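Oxidoreductase (Methanosarcina mazei, PDB 3KA7) binds flavin-adenine dinucleotide and probably acts as an oxidoreductase of the flavin-containing amine oxidoreductase family. Local coordinates at residues 52-56 with 327-331; 243-249 with 393-398; 281-287 with 364-370. One frame throughout, in Å; residues are numbered along the deposited sequence.

In the fold
All three contacts touch the same FAD, at different parts of the cofactor. Interaction 2 joins two strands of the parallel Rossmann-type sheet and meets the diphosphate and adenosine half; interactions 1 and 3 lie at the flavin ring, in and beside the large mixed sheet. The centres of interactions 1 and 2 are about 27 Å apart, those of 2 and 3 about 30 Å, with nearest atoms about 12 and 14 Å apart. Interactions 1 and 3 are neighbours, about 9 Å between centres, because strands 326-334 and 280-288 adjoin in the mixed sheet: Thr328 O lies 2.7 Å from Leu286 N, a probable hydrogen bond. Lys283 NZ, 2.8 Å from Gly52 O, probably ties strand 280-288 to the flavin-binding loop.

Interaction 1 of 3, residues 52-56 with 327-331; sequences GAFHM and LTMCH. With FAD (flavin-adenine dinucleotide), chain B.
Here a flavin-binding loop of the amine oxidoreductase fold packs on a strand of its large mixed sheet. Residues 52-56, in the loop after strand 47-50, have no regular structure: Gly52 has a nonextended backbone (phi/psi 175/-88), Phe54 sits at -84/39 and His55 at a positive phi (55/36), so the chain turns sharply; a weak His55 N to Ala53 O bond (2.9 Å) spans the turn. Residues 327-331 are regular strand. The closest CA pair is Phe54 with Met329, 7.1 Å apart, a spacing bridged by side chains. Phe54, with the largest buried area, takes an m rotamer that leaves sideways but brings its ring to the strand: CE1 is 3.5 Å from both Met329 O and Met329 CB, and CZ is 3.4 Å from Cys330 O, the two carbonyls meeting the ring edge. Met329, a selenomethionine in the m,t,m rotamer, makes a Met-aromatic contact, its SE 5.1 Å from the Phe54 ring centroid and 24° off the normal. His55 (m) points at the strand, ND1 lying 3.8 Å from Met329 CE, while its NE2 has a weak hydrogen bond to Asn41. Beyond the segments, Trp161 meets Phe54 edge-to-face. This packing lies alongside the N5/C6 edge of the isoalloxazine. The loop backbone binds the pyrimidine ring: Phe54 N donates to FAD O4 (3.2 Å) and FAD N3 gives a weak bond to Met56 O (2.9 Å); at the central ring Ala53 CA lies 3.1 Å from FAD N5. At the C-terminal end of 327-331, His331 CB touches Phe54 CZ at 3.6 Å.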
# COMPACT_ATOMS: atom_id res chain seq x y z
N GLY A 52 -1.62 8.28 4.99
CA GLY A 52 -0.70 7.42 4.26
C GLY A 52 -1.16 7.27 2.83
O GLY A 52 -0.76 8.04 1.95
N ALA A 53 -2.01 6.27 2.60
CA ALA A 53 -2.45 5.87 1.26
C ALA A 53 -3.03 7.02 0.42
O ALA A 53 -3.66 7.93 0.93
CB ALA A 53 -3.46 4.73 1.37
N PHE A 54 -2.81 6.94 -0.89
CA PHE A 54 -3.15 8.02 -1.79
C PHE A 54 -4.63 7.94 -2.19
O PHE A 54 -4.97 8.20 -3.34
CB PHE A 54 -2.27 7.94 -3.05
CG PHE A 54 -0.88 8.51 -2.89
CD1 PHE A 54 -0.40 9.44 -3.80
CD2 PHE A 54 -0.04 8.10 -1.88
CE1 PHE A 54 0.89 9.96 -3.69
CE2 PHE A 54 1.26 8.62 -1.77
CZ PHE A 54 1.71 9.55 -2.66
N HIS A 55 -5.51 7.60 -1.25
CA HIS A 55 -6.96 7.59 -1.56
C HIS A 55 -7.30 6.72 -2.77
O HIS A 55 -8.19 7.04 -3.56
CB HIS A 55 -7.46 9.01 -1.80
CG HIS A 55 -7.51 9.85 -0.55
ND1 HIS A 55 -7.15 11.18 -0.53
CD2 HIS A 55 -7.89 9.54 0.71
CE1 HIS A 55 -7.30 11.66 0.70
NE2 HIS A 55 -7.75 10.68 1.47
N MSE A 56 -6.58 5.60 -2.91
CA MSE A 56 -6.71 4.79 -4.11
C MSE A 56 -6.53 3.31 -3.78
O MSE A 56 -5.70 2.96 -2.93
CB MSE A 56 -5.66 5.25 -5.14
CG MSE A 56 -5.74 4.60 -6.49
SE MSE A 56 -4.52 5.45 -7.73
CE MSE A 56 -5.80 6.71 -8.50
N LEU A 327 -6.50 18.25 -5.63
CA LEU A 327 -5.49 17.66 -4.75
C LEU A 327 -4.65 16.73 -5.60
O LEU A 327 -5.15 15.72 -6.10
CB LEU A 327 -6.18 16.86 -3.64
CG LEU A 327 -5.28 16.06 -2.68
CD1 LEU A 327 -4.15 16.94 -2.08
CD2 LEU A 327 -6.12 15.40 -1.59
N THR A 328 -3.39 17.08 -5.76
CA THR A 328 -2.47 16.28 -6.56
C THR A 328 -1.39 15.77 -5.62
O THR A 328 -0.72 16.57 -4.95
CB THR A 328 -1.85 17.12 -7.67
OG1 THR A 328 -2.89 17.77 -8.41
CG2 THR A 328 -0.99 16.26 -8.61
N MSE A 329 -1.24 14.45 -5.57
CA MSE A 329 -0.27 13.82 -4.65
C MSE A 329 0.79 13.03 -5.40
O MSE A 329 0.49 12.26 -6.31
CB MSE A 329 -0.99 12.95 -3.62
CG MSE A 329 -1.93 13.76 -2.73
SE MSE A 329 -2.76 12.70 -1.35
CE MSE A 329 -3.83 11.54 -2.42
N CYS A 330 2.05 13.24 -5.00
CA CYS A 330 3.21 12.66 -5.65
C CYS A 330 3.89 11.67 -4.71
O CYS A 330 3.95 11.91 -3.51
CB CYS A 330 4.22 13.75 -5.99
SG CYS A 330 3.49 15.17 -6.85
N HIS A 331 4.42 10.59 -5.26
CA HIS A 331 5.19 9.63 -4.46
C HIS A 331 6.61 9.46 -4.96
O HIS A 331 6.85 9.36 -6.18
CB HIS A 331 4.55 8.24 -4.46
CG HIS A 331 5.19 7.30 -3.48
ND1 HIS A 331 5.08 7.48 -2.11
CD2 HIS A 331 5.99 6.22 -3.66
CE1 HIS A 331 5.77 6.53 -1.49
NE2 HIS A 331 6.33 5.75 -2.41
PA FAD B . -1.73 0.22 10.05
O1A FAD B . -0.26 -0.02 10.25
O2A FAD B . -2.11 1.36 9.14
O5B FAD B . -2.43 0.45 11.47
C5B FAD B . -1.83 -0.08 12.65
C4B FAD B . -2.62 0.55 13.80
O4B FAD B . -2.21 0.05 15.05
C3B FAD B . -2.42 2.07 13.82
O3B FAD B . -3.68 2.73 13.78
C2B FAD B . -1.71 2.32 15.15
O2B FAD B . -2.05 3.56 15.75
C1B FAD B . -2.14 1.12 15.99
N9A FAD B . -1.20 0.72 17.04
C8A FAD B . 0.17 0.62 17.00
N7A FAD B . 0.60 0.14 18.21
C5A FAD B . -0.50 -0.05 18.99
C6A FAD B . -0.66 -0.49 20.30
N6A FAD B . 0.39 -0.94 20.98
N1A FAD B . -1.93 -0.59 20.82
C2A FAD B . -3.04 -0.24 20.08
N3A FAD B . -2.88 0.21 18.78
C4A FAD B . -1.63 0.30 18.27
N1 FAD B . -1.98 1.43 -0.12
C2 FAD B . -2.87 1.32 -1.17
O2 FAD B . -3.55 0.29 -1.30
N3 FAD B . -2.98 2.36 -2.08
C4 FAD B . -2.19 3.49 -1.96
O4 FAD B . -2.28 4.42 -2.76
C4X FAD B . -1.29 3.60 -0.91
N5 FAD B . -0.49 4.73 -0.79
C5X FAD B . 0.39 4.82 0.28
C6 FAD B . 1.19 5.96 0.42
C7 FAD B . 2.06 6.06 1.50
C7M FAD B . 2.92 7.30 1.63
C8 FAD B . 2.14 5.03 2.42
C8M FAD B . 3.07 5.10 3.59
C9 FAD B . 1.35 3.89 2.27
C9A FAD B . 0.47 3.79 1.20
N10 FAD B . -0.32 2.65 1.05
C10 FAD B . -1.20 2.56 0.01
C1' FAD B . -0.19 1.49 1.98
C2' FAD B . -1.32 1.55 3.01
O2' FAD B . -1.43 2.87 3.52
C3' FAD B . -1.02 0.56 4.13
O3' FAD B . -0.62 -0.68 3.57
C4' FAD B . -2.17 0.29 5.09
O4' FAD B . -2.79 1.48 5.55
C5' FAD B . -1.58 -0.43 6.30
O5' FAD B . -2.65 -0.96 7.05
P FAD B . -2.37 -1.98 8.23
O1P FAD B . -3.49 -2.98 8.27
O2P FAD B . -0.98 -2.57 8.16
O3P FAD B . -2.49 -1.13 9.60

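Interaction 2 of 3, residues 243-249 with 393-398; sequences LVISNLG and GLYVVG. With FAD (flavin-adenine dinucleotide), chain B.
Strands 243-246 and 394-396 run side by side in parallel, their axes 4.7 Å apart at closest approach and inclined by 19°. The register pairs Val244 with Leu394, Ile245 with Tyr395 and Ser246 with Val396, CA atoms 4.8 to 5.0 Å apart. Four backbone hydrogen bonds zigzag across: Val244 N to Gly393 O (2.8 Å), Tyr395 N to Val244 O (3.1 Å), Ser246 N to Tyr395 O (2.7 Å) and Val397 N to Ser246 O (2.9 Å). Val244 and Ser246 thus use both N and O here, whereas Ile245, between them, turns its backbone to Val4 and Ile6 of strand 2-6. Ser246 OG (chi1 t) is satisfied by Thr253 and also receives a weak bond from Leu248 N (3.3 Å). On one face Val244 CG1 meets Leu394 CD1 at 3.6 Å; on the other Ile245 CG2 meets Val397 CG2 at 3.7 Å, and Leu243 CD1 reaches the Tyr395 ring edge, 3.7 Å from CD2. Gly393 and Gly249 have positive phi, and at Gly398 (114/-174) a CB would be jammed against the carbonyl O of Val397. Past the strand ends both segments reach FAD: Gly398 CA lies 3.3 Å from FAD O2P and Leu248 CD2 3.1 Å from FAD C8A. Gly249 is the N-cap of helix 250-256. Such parallel strands, whose C-terminal ends meet the dinucleotide, are typical of the Rossmann-type FAD-binding domain.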
# COMPACT_ATOMS: atom_id res chain seq x y z
N LEU A 243 -9.07 -15.45 20.94
CA LEU A 243 -8.37 -15.13 19.70
C LEU A 243 -7.85 -13.70 19.78
O LEU A 243 -8.59 -12.78 20.14
CB LEU A 243 -9.33 -15.25 18.52
CG LEU A 243 -8.80 -14.97 17.11
CD1 LEU A 243 -7.72 -15.97 16.70
CD2 LEU A 243 -9.95 -15.01 16.13
N VAL A 244 -6.58 -13.52 19.44
CA VAL A 244 -5.98 -12.19 19.39
C VAL A 244 -5.49 -11.94 17.96
O VAL A 244 -4.67 -12.69 17.44
CB VAL A 244 -4.79 -12.04 20.39
CG1 VAL A 244 -4.14 -10.69 20.21
CG2 VAL A 244 -5.27 -12.22 21.83
N ILE A 245 -6.03 -10.90 17.34
CA ILE A 245 -5.57 -10.49 16.02
C ILE A 245 -4.72 -9.23 16.17
O ILE A 245 -5.21 -8.18 16.60
CB ILE A 245 -6.74 -10.19 15.07
CG1 ILE A 245 -7.69 -11.40 14.94
CG2 ILE A 245 -6.22 -9.67 13.71
CD1 ILE A 245 -7.03 -12.71 14.54
N SER A 246 -3.44 -9.32 15.82
CA SER A 246 -2.58 -8.15 15.96
C SER A 246 -2.38 -7.48 14.62
O SER A 246 -1.90 -8.12 13.69
CB SER A 246 -1.21 -8.51 16.55
OG SER A 246 -0.38 -7.35 16.50
N ASN A 247 -2.74 -6.20 14.52
CA ASN A 247 -2.58 -5.43 13.29
C ASN A 247 -1.31 -4.57 13.33
O ASN A 247 -1.19 -3.56 12.62
CB ASN A 247 -3.81 -4.54 13.12
CG ASN A 247 -3.93 -3.95 11.73
OD1 ASN A 247 -3.38 -4.44 10.72
ND2 ASN A 247 -4.70 -2.90 11.66
N LEU A 248 -0.34 -4.99 14.15
CA LEU A 248 0.86 -4.17 14.39
C LEU A 248 2.10 -4.60 13.58
O LEU A 248 3.13 -3.91 13.61
CB LEU A 248 1.20 -4.17 15.89
CG LEU A 248 0.10 -3.71 16.85
CD1 LEU A 248 0.72 -3.60 18.24
CD2 LEU A 248 -0.51 -2.35 16.45
N GLY A 249 1.98 -5.72 12.87
CA GLY A 249 3.12 -6.36 12.19
C GLY A 249 3.89 -7.26 13.14
O GLY A 249 3.81 -7.10 14.36
N GLY A 393 -3.82 -19.13 18.46
CA GLY A 393 -4.82 -18.10 18.69
C GLY A 393 -4.30 -16.68 18.53
O GLY A 393 -5.04 -15.73 18.77
N LEU A 394 -3.04 -16.53 18.13
CA LEU A 394 -2.47 -15.21 17.83
C LEU A 394 -2.06 -15.12 16.37
O LEU A 394 -1.20 -15.88 15.93
CB LEU A 394 -1.26 -14.94 18.73
CG LEU A 394 -0.49 -13.65 18.42
CD1 LEU A 394 -1.37 -12.43 18.60
CD2 LEU A 394 0.75 -13.56 19.28
N TYR A 395 -2.69 -14.21 15.64
CA TYR A 395 -2.38 -13.97 14.23
C TYR A 395 -2.00 -12.51 13.97
O TYR A 395 -2.42 -11.61 14.70
CB TYR A 395 -3.58 -14.32 13.35
CG TYR A 395 -3.95 -15.80 13.40
CD1 TYR A 395 -3.39 -16.70 12.49
CD2 TYR A 395 -4.84 -16.29 14.34
CE1 TYR A 395 -3.71 -18.06 12.53
CE2 TYR A 395 -5.16 -17.65 14.40
CZ TYR A 395 -4.60 -18.52 13.48
OH TYR A 395 -4.91 -19.87 13.51
N VAL A 396 -1.22 -12.29 12.92
CA VAL A 396 -0.81 -10.94 12.53
C VAL A 396 -1.40 -10.60 11.16
O VAL A 396 -1.27 -11.38 10.21
CB VAL A 396 0.73 -10.81 12.45
CG1 VAL A 396 1.13 -9.43 11.89
CG2 VAL A 396 1.33 -11.07 13.82
N VAL A 397 -2.04 -9.44 11.08
CA VAL A 397 -2.56 -8.95 9.81
C VAL A 397 -2.05 -7.54 9.54
O VAL A 397 -1.51 -6.88 10.43
CB VAL A 397 -4.09 -8.93 9.80
CG1 VAL A 397 -4.63 -10.35 10.03
CG2 VAL A 397 -4.62 -7.97 10.88
N GLY A 398 -2.23 -7.07 8.31
CA GLY A 398 -1.73 -5.75 7.95
C GLY A 398 -0.63 -5.86 6.91
O GLY A 398 -0.36 -6.95 6.39
PA FAD B . -1.73 0.22 10.05
O1A FAD B . -0.26 -0.02 10.25
O2A FAD B . -2.11 1.36 9.14
O5B FAD B . -2.43 0.45 11.47
C5B FAD B . -1.83 -0.08 12.65
C4B FAD B . -2.62 0.55 13.80
O4B FAD B . -2.21 0.05 15.05
C3B FAD B . -2.42 2.07 13.82
O3B FAD B . -3.68 2.73 13.78
C2B FAD B . -1.71 2.32 15.15
O2B FAD B . -2.05 3.56 15.75
C1B FAD B . -2.14 1.12 15.99
N9A FAD B . -1.20 0.72 17.04
C8A FAD B . 0.17 0.62 17.00
N7A FAD B . 0.60 0.14 18.21
C5A FAD B . -0.50 -0.05 18.99
C6A FAD B . -0.66 -0.49 20.30
N6A FAD B . 0.39 -0.94 20.98
N1A FAD B . -1.93 -0.59 20.82
C2A FAD B . -3.04 -0.24 20.08
N3A FAD B . -2.88 0.21 18.78
C4A FAD B . -1.63 0.30 18.27
N1 FAD B . -1.98 1.43 -0.12
C2 FAD B . -2.87 1.32 -1.17
O2 FAD B . -3.55 0.29 -1.30
N3 FAD B . -2.98 2.36 -2.08
C4 FAD B . -2.19 3.49 -1.96
O4 FAD B . -2.28 4.42 -2.76
C4X FAD B . -1.29 3.60 -0.91
N5 FAD B . -0.49 4.73 -0.79
C5X FAD B . 0.39 4.82 0.28
C6 FAD B . 1.19 5.96 0.42
C7 FAD B . 2.06 6.06 1.50
C7M FAD B . 2.92 7.30 1.63
C8 FAD B . 2.14 5.03 2.42
C8M FAD B . 3.07 5.10 3.59
C9 FAD B . 1.35 3.89 2.27
C9A FAD B . 0.47 3.79 1.20
N10 FAD B . -0.32 2.65 1.05
C10 FAD B . -1.20 2.56 0.01
C1' FAD B . -0.19 1.49 1.98
C2' FAD B . -1.32 1.55 3.01
O2' FAD B . -1.43 2.87 3.52
C3' FAD B . -1.02 0.56 4.13
O3' FAD B . -0.62 -0.68 3.57
C4' FAD B . -2.17 0.29 5.09
O4' FAD B . -2.79 1.48 5.55
C5' FAD B . -1.58 -0.43 6.30
O5' FAD B . -2.65 -0.96 7.05
P FAD B . -2.37 -1.98 8.23
O1P FAD B . -3.49 -2.98 8.27
O2P FAD B . -0.98 -2.57 8.16
O3P FAD B . -2.49 -1.13 9.60

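Interaction 3 of 3, residues 281-287 with 364-370; sequences GIKICLA and VLLIQSY. With FAD (flavin-adenine dinucleotide), chain B.
An antiparallel strand pair with a classic beta bulge closes one edge of the mixed sheet, strand 362-370 being outermost beside strand 280-288. The two axes approach to 4.3 Å at 158°. Gly281 forms a hydrogen-bonded pair with Tyr370: Gly281 N to Tyr370 O is 3.0 Å, Tyr370 N to Gly281 O 2.9 Å. Ile282 and Ser369 are a non-hydrogen-bonded pair, CA atoms 4.4 Å apart; Ile282 CG2 packs on Ile367 CG2 at 3.7 Å, on the face that helix 342-356 covers. Lys283 resumes hydrogen bonding with Gln368, Lys283 N to Gln368 O and Gln368 N to Lys283 O both 2.9 Å. Its side chain (t,t,p,t) lies on the opposite face, where NZ donates a weak bond to Tyr370 OH (3.2 Å) and a further bond to the carbonyl of Gly52 in the flavin-binding loop. Ile284 faces Ile367, CG1 to CG1 4.2 Å, and its CG2 is 4.2 Å from Val364 CG1. At Cys285 the register slips by one: Cys285 N donates to Leu366 O (2.8 Å), while Cys285 O accepts from Leu365 N (2.8 Å) and, weakly, from Leu366 N (3.4 Å). Leu365, at -90/-50, and Leu366 are thus both opposite Cys285. Leu286 then pairs with Val364, CD2 to CG2 4.0 Å, and Ala287 CB rests 4.2 Å from Leu365 CB, near Phe47 of strand 47-50. The strand pair reaches the cofactor at its Gly281 end: Tyr370 (chi1 m) lays one ring face against the dimethylbenzene end of the flavin, Tyr370 CD2 lying 3.5 Å from FAD C7M.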
# COMPACT_ATOMS: atom_id res chain seq x y z
N GLY A 281 9.14 5.98 1.82
CA GLY A 281 8.80 6.87 0.72
C GLY A 281 8.45 8.25 1.23
O GLY A 281 8.24 8.45 2.43
N ILE A 282 8.38 9.19 0.31
CA ILE A 282 7.96 10.55 0.62
C ILE A 282 6.79 10.94 -0.27
O ILE A 282 6.83 10.71 -1.47
CB ILE A 282 9.09 11.55 0.41
CG1 ILE A 282 10.20 11.32 1.43
CG2 ILE A 282 8.54 12.97 0.51
CD1 ILE A 282 11.54 11.85 0.94
N LYS A 283 5.76 11.51 0.34
CA LYS A 283 4.55 11.95 -0.34
C LYS A 283 4.53 13.48 -0.33
O LYS A 283 4.65 14.10 0.73
CB LYS A 283 3.33 11.41 0.41
CG LYS A 283 1.99 11.97 -0.07
CD LYS A 283 0.79 11.29 0.60
CE LYS A 283 0.98 11.11 2.09
NZ LYS A 283 -0.30 10.69 2.73
N ILE A 284 4.39 14.08 -1.51
CA ILE A 284 4.28 15.53 -1.63
C ILE A 284 2.87 15.85 -2.09
O ILE A 284 2.47 15.44 -3.18
CB ILE A 284 5.31 16.10 -2.63
CG1 ILE A 284 6.73 15.78 -2.16
CG2 ILE A 284 5.10 17.62 -2.81
CD1 ILE A 284 7.81 16.21 -3.14
N CYS A 285 2.12 16.58 -1.27
CA CYS A 285 0.73 16.95 -1.60
C CYS A 285 0.71 18.38 -2.14
O CYS A 285 1.27 19.28 -1.53
CB CYS A 285 -0.15 16.88 -0.35
SG CYS A 285 -0.20 15.19 0.38
N LEU A 286 0.06 18.56 -3.29
CA LEU A 286 0.00 19.87 -3.95
C LEU A 286 -1.41 20.40 -3.90
O LEU A 286 -2.36 19.65 -4.12
CB LEU A 286 0.45 19.76 -5.41
CG LEU A 286 1.79 19.06 -5.68
CD1 LEU A 286 2.06 18.98 -7.17
CD2 LEU A 286 2.95 19.74 -4.95
N ALA A 287 -1.55 21.69 -3.61
CA ALA A 287 -2.83 22.36 -3.71
C ALA A 287 -2.83 23.00 -5.09
O ALA A 287 -2.19 24.02 -5.30
CB ALA A 287 -2.96 23.40 -2.62
N VAL A 364 2.91 23.78 -2.90
CA VAL A 364 3.13 22.61 -2.08
C VAL A 364 2.35 22.79 -0.78
O VAL A 364 2.54 23.76 -0.05
CB VAL A 364 4.62 22.45 -1.78
CG1 VAL A 364 4.84 21.29 -0.81
CG2 VAL A 364 5.40 22.26 -3.09
N LEU A 365 1.47 21.84 -0.50
CA LEU A 365 0.58 21.90 0.65
C LEU A 365 1.20 21.26 1.88
O LEU A 365 1.21 21.84 2.97
CB LEU A 365 -0.77 21.25 0.31
CG LEU A 365 -1.93 21.24 1.30
CD1 LEU A 365 -2.37 22.66 1.70
CD2 LEU A 365 -3.10 20.43 0.75
N LEU A 366 1.71 20.04 1.72
CA LEU A 366 2.29 19.30 2.85
C LEU A 366 3.20 18.22 2.29
O LEU A 366 2.88 17.61 1.27
CB LEU A 366 1.19 18.67 3.70
CG LEU A 366 1.61 18.03 5.03
CD1 LEU A 366 2.20 19.07 5.97
CD2 LEU A 366 0.45 17.29 5.68
N ILE A 367 4.32 17.99 2.96
CA ILE A 367 5.21 16.89 2.60
C ILE A 367 5.23 15.95 3.79
O ILE A 367 5.42 16.39 4.93
CB ILE A 367 6.62 17.42 2.30
CG1 ILE A 367 6.56 18.43 1.15
CG2 ILE A 367 7.62 16.27 2.00
CD1 ILE A 367 7.89 19.12 0.89
N GLN A 368 4.99 14.66 3.54
CA GLN A 368 4.94 13.65 4.61
C GLN A 368 5.90 12.50 4.29
O GLN A 368 5.85 11.96 3.19
CB GLN A 368 3.51 13.12 4.73
CG GLN A 368 2.47 14.23 5.06
CD GLN A 368 1.02 13.82 4.82
OE1 GLN A 368 0.28 13.53 5.76
NE2 GLN A 368 0.62 13.79 3.55
N SER A 369 6.76 12.15 5.24
CA SER A 369 7.75 11.09 5.03
C SER A 369 7.39 9.84 5.82
O SER A 369 6.89 9.94 6.96
CB SER A 369 9.15 11.54 5.42
OG SER A 369 9.58 12.65 4.63
N TYR A 370 7.64 8.67 5.24
CA TYR A 370 7.26 7.41 5.85
C TYR A 370 8.40 6.41 5.83
O TYR A 370 9.02 6.19 4.80
CB TYR A 370 6.06 6.80 5.11
CG TYR A 370 4.86 7.70 5.16
CD1 TYR A 370 3.86 7.51 6.12
CD2 TYR A 370 4.71 8.74 4.27
CE1 TYR A 370 2.76 8.35 6.19
CE2 TYR A 370 3.61 9.59 4.32
CZ TYR A 370 2.63 9.38 5.28
OH TYR A 370 1.54 10.20 5.34
PA FAD B . -1.73 0.22 10.05
O1A FAD B . -0.26 -0.02 10.25
O2A FAD B . -2.11 1.36 9.14
O5B FAD B . -2.43 0.45 11.47
C5B FAD B . -1.83 -0.08 12.65
C4B FAD B . -2.62 0.55 13.80
O4B FAD B . -2.21 0.05 15.05
C3B FAD B . -2.42 2.07 13.82
O3B FAD B . -3.68 2.73 13.78
C2B FAD B . -1.71 2.32 15.15
O2B FAD B . -2.05 3.56 15.75
C1B FAD B . -2.14 1.12 15.99
N9A FAD B . -1.20 0.72 17.04
C8A FAD B . 0.17 0.62 17.00
N7A FAD B . 0.60 0.14 18.21
C5A FAD B . -0.50 -0.05 18.99
C6A FAD B . -0.66 -0.49 20.30
N6A FAD B . 0.39 -0.94 20.98
N1A FAD B . -1.93 -0.59 20.82
C2A FAD B . -3.04 -0.24 20.08
N3A FAD B . -2.88 0.21 18.78
C4A FAD B . -1.63 0.30 18.27
N1 FAD B . -1.98 1.43 -0.12
C2 FAD B . -2.87 1.32 -1.17
O2 FAD B . -3.55 0.29 -1.30
N3 FAD B . -2.98 2.36 -2.08
C4 FAD B . -2.19 3.49 -1.96
O4 FAD B . -2.28 4.42 -2.76
C4X FAD B . -1.29 3.60 -0.91
N5 FAD B . -0.49 4.73 -0.79
C5X FAD B . 0.39 4.82 0.28
C6 FAD B . 1.19 5.96 0.42
C7 FAD B . 2.06 6.06 1.50
C7M FAD B . 2.92 7.30 1.63
C8 FAD B . 2.14 5.03 2.42
C8M FAD B . 3.07 5.10 3.59
C9 FAD B . 1.35 3.89 2.27
C9A FAD B . 0.47 3.79 1.20
N10 FAD B . -0.32 2.65 1.05
C10 FAD B . -1.20 2.56 0.01
C1' FAD B . -0.19 1.49 1.98
C2' FAD B . -1.32 1.55 3.01
O2' FAD B . -1.43 2.87 3.52
C3' FAD B . -1.02 0.56 4.13
O3' FAD B . -0.62 -0.68 3.57
C4' FAD B . -2.17 0.29 5.09
O4' FAD B . -2.79 1.48 5.55
C5' FAD B . -1.58 -0.43 6.30
O5' FAD B . -2.65 -0.96 7.05
P FAD B . -2.37 -1.98 8.23
O1P FAD B . -3.49 -2.98 8.27
O2P FAD B . -0.98 -2.57 8.16
O3P FAD B . -2.49 -1.13 9.60